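Local coordinates for protein homoprotocatechuate 2,3-dioxygenase (Brevibacterium fuscum, PDB 4Z6M) that probably uses an active-site iron(II) and molecular oxygen to cleave the aromatic ring of homoprotocatechuate, as an extradiol dioxygenase of the glyoxalase superfamily, at residues G107-K110 / L116-E119. The protein carries 1 engineered substitution. Sequence-based numbering, arbitrary orientation.
Sequences GFVK and LRVE
F108 and R117 form an arginine–aromatic stack in the long loop of a β-hairpin of the N-terminal vicinal-oxygen-chelate (glyoxalase-type) region: F108 sits in the loop that follows strand 101-104, R117 on the next strand, 115-119. The guanidinium lies almost flat against the ring, the planes 9° apart and the group centres 4.6 Å from each other, an offset stack. R117 NE is 3.5 Å from F108 CG, while the centre of the guanidinium lies beyond the ring, over F108 CB, with R117 CZ 3.6 Å from F108 CB.

What sits over the middle of the ring is aliphatic. R117 CD makes a CH-pi contact, 3.6 Å from the F108 ring centroid and only 6° off its normal, and R117 CG touches F108 CE1 at 3.6 Å. The two side chains run in opposite directions, and the R117 chain, extended from CG to NE (chi3 -180°), carries its methylenes across the ring to bring the charge over F108 CB.

The charge itself is paired elsewhere: R117 NE forms a salt bridge with E127 and NH2 another with E22, while Y20 OH also hydrogen-bonds to NH2. These strand residues probably hold the guanidinium in the rotation that keeps it flat on F108. Strand 115-119 is itself paired through its backbone with strands 101-104 and 125-129, and the loop meets it here through side chains.

V109 adds a smaller van der Waals contact, crossing R117 at about a right angle, its CG1 methyl 3.7 Å from R117 NH2.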
ATOM      1  N   GLY A 107      17.447 -38.449  -0.149  1.00 12.70           N
ATOM      2  CA  GLY A 107      17.723 -37.030  -0.085  1.00 13.16           C
ATOM      3  C   GLY A 107      19.038 -36.661   0.560  1.00 12.41           C
ATOM      4  O   GLY A 107      19.681 -37.474   1.237  1.00 15.00           O
ATOM      5  N   PHE A 108      19.415 -35.405   0.389  1.00 10.70           N
ATOM      6  CA  PHE A 108      20.617 -34.826   1.018  1.00 11.50           C
ATOM      7  C   PHE A 108      20.319 -33.998   2.247  1.00 12.12           C
ATOM      8  O   PHE A 108      21.218 -33.728   3.042  1.00 14.23           O
ATOM      9  CB  PHE A 108      21.345 -33.901   0.020  1.00 11.94           C
ATOM     10  CG  PHE A 108      21.992 -34.617  -1.148  1.00 11.88           C
ATOM     11  CD1 PHE A 108      21.237 -35.001  -2.241  1.00 12.69           C
ATOM     12  CD2 PHE A 108      23.352 -34.932  -1.128  1.00 12.59           C
ATOM     13  CE1 PHE A 108      21.810 -35.640  -3.319  1.00 13.80           C
ATOM     14  CE2 PHE A 108      23.931 -35.570  -2.217  1.00 14.08           C
ATOM     15  CZ  PHE A 108      23.161 -35.939  -3.303  1.00 14.69           C
ATOM     16  N   VAL A 109      19.080 -33.500   2.339  1.00 10.78           N
ATOM     17  CA  VAL A 109      18.627 -32.691   3.464  1.00 10.90           C
ATOM     18  C   VAL A 109      17.259 -33.214   3.881  1.00  9.98           C
ATOM     19  O   VAL A 109      16.559 -33.848   3.088  1.00 11.35           O
ATOM     20  CB  VAL A 109      18.546 -31.178   3.106  1.00 10.42           C
ATOM     21  CG1 VAL A 109      19.888 -30.637   2.656  1.00 11.45           C
ATOM     22  CG2 VAL A 109      17.505 -30.918   2.036  1.00 11.12           C
ATOM     23  N   LYS A 110      16.875 -32.936   5.119  1.00 10.19           N
ATOM     24  CA  LYS A 110      15.570 -33.358   5.624  1.00 10.95           C
ATOM     25  C   LYS A 110      14.443 -32.773   4.766  1.00 10.66           C
ATOM     26  O   LYS A 110      14.538 -31.635   4.277  1.00 11.19           O
ATOM     27  CB  LYS A 110      15.410 -32.916   7.070  1.00 13.03           C
ATOM     28  CG  LYS A 110      16.267 -33.703   8.024  1.00 17.35           C
ATOM     29  CD  LYS A 110      16.038 -33.260   9.461  1.00 20.48           C
ATOM     30  CE  LYS A 110      16.797 -34.127  10.459  1.00 22.18           C
ATOM     31  NZ  LYS A 110      18.246 -34.280  10.125  1.00 22.73           N
ATOM     32  N   LEU A 116      18.972 -35.691  -6.984  1.00 10.80           N
ATOM     33  CA  LEU A 116      20.234 -35.699  -7.725  1.00 11.36           C
ATOM     34  C   LEU A 116      20.934 -34.373  -7.502  1.00 11.39           C
ATOM     35  O   LEU A 116      20.356 -33.320  -7.800  1.00 11.55           O
ATOM     36  CB  LEU A 116      19.951 -35.875  -9.207  1.00 13.00           C
ATOM     37  CG  LEU A 116      21.192 -35.853 -10.104  1.00 14.61           C
ATOM     38  CD1 LEU A 116      21.887 -37.202 -10.020  1.00 16.20           C
ATOM     39  CD2 LEU A 116      20.819 -35.493 -11.520  1.00 16.99           C
ATOM     40  N   ARG A 117      22.179 -34.420  -7.045  1.00 10.44           N
ATOM     41  CA  ARG A 117      23.034 -33.250  -7.086  1.00 10.46           C
ATOM     42  C   ARG A 117      24.094 -33.424  -8.140  1.00 11.93           C
ATOM     43  O   ARG A 117      24.566 -34.549  -8.393  1.00 12.45           O
ATOM     44  CB  ARG A 117      23.650 -32.967  -5.721  1.00 11.90           C
ATOM     45  CG  ARG A 117      22.607 -32.420  -4.758  1.00 10.49           C
ATOM     46  CD  ARG A 117      23.172 -31.947  -3.437  1.00 11.15           C
ATOM     47  NE  ARG A 117      22.085 -31.449  -2.602  1.00 10.57           N
ATOM     48  CZ  ARG A 117      22.235 -30.795  -1.452  1.00  9.97           C
ATOM     49  NH1 ARG A 117      23.439 -30.568  -0.944  1.00 12.57           N
ATOM     50  NH2 ARG A 117      21.157 -30.361  -0.798  1.00 10.75           N
ATOM     51  N   VAL A 118      24.442 -32.301  -8.772  1.00 11.16           N
ATOM     52  CA  VAL A 118      25.401 -32.304  -9.869  1.00 12.15           C
ATOM     53  C   VAL A 118      26.347 -31.135  -9.714  1.00 11.79           C
ATOM     54  O   VAL A 118      25.968 -30.103  -9.172  1.00 12.80           O
ATOM     55  CB  VAL A 118      24.720 -32.273 -11.240  1.00 12.28           C
ATOM     56  CG1 VAL A 118      23.684 -33.364 -11.356  1.00 14.77           C
ATOM     57  CG2 VAL A 118      24.074 -30.938 -11.513  1.00 13.79           C
ATOM     58  N   GLU A 119      27.591 -31.317 -10.157  1.00 11.84           N
ATOM     59  CA  GLU A 119      28.483 -30.198 -10.439  1.00 13.04           C
ATOM     60  C   GLU A 119      28.298 -29.818 -11.896  1.00 13.05           C
ATOM     61  O   GLU A 119      28.759 -30.527 -12.797  1.00 14.01           O
ATOM     62  CB  GLU A 119      29.945 -30.584 -10.176  1.00 14.28           C
ATOM     63  CG  GLU A 119      30.241 -30.819  -8.718  1.00 17.86           C
ATOM     64  CD  GLU A 119      31.623 -31.414  -8.445  1.00 18.66           C
ATOM     65  OE1 GLU A 119      32.492 -31.400  -9.357  1.00 24.11           O
ATOM     66  OE2 GLU A 119      31.824 -31.905  -7.302  1.00 15.79           O
TER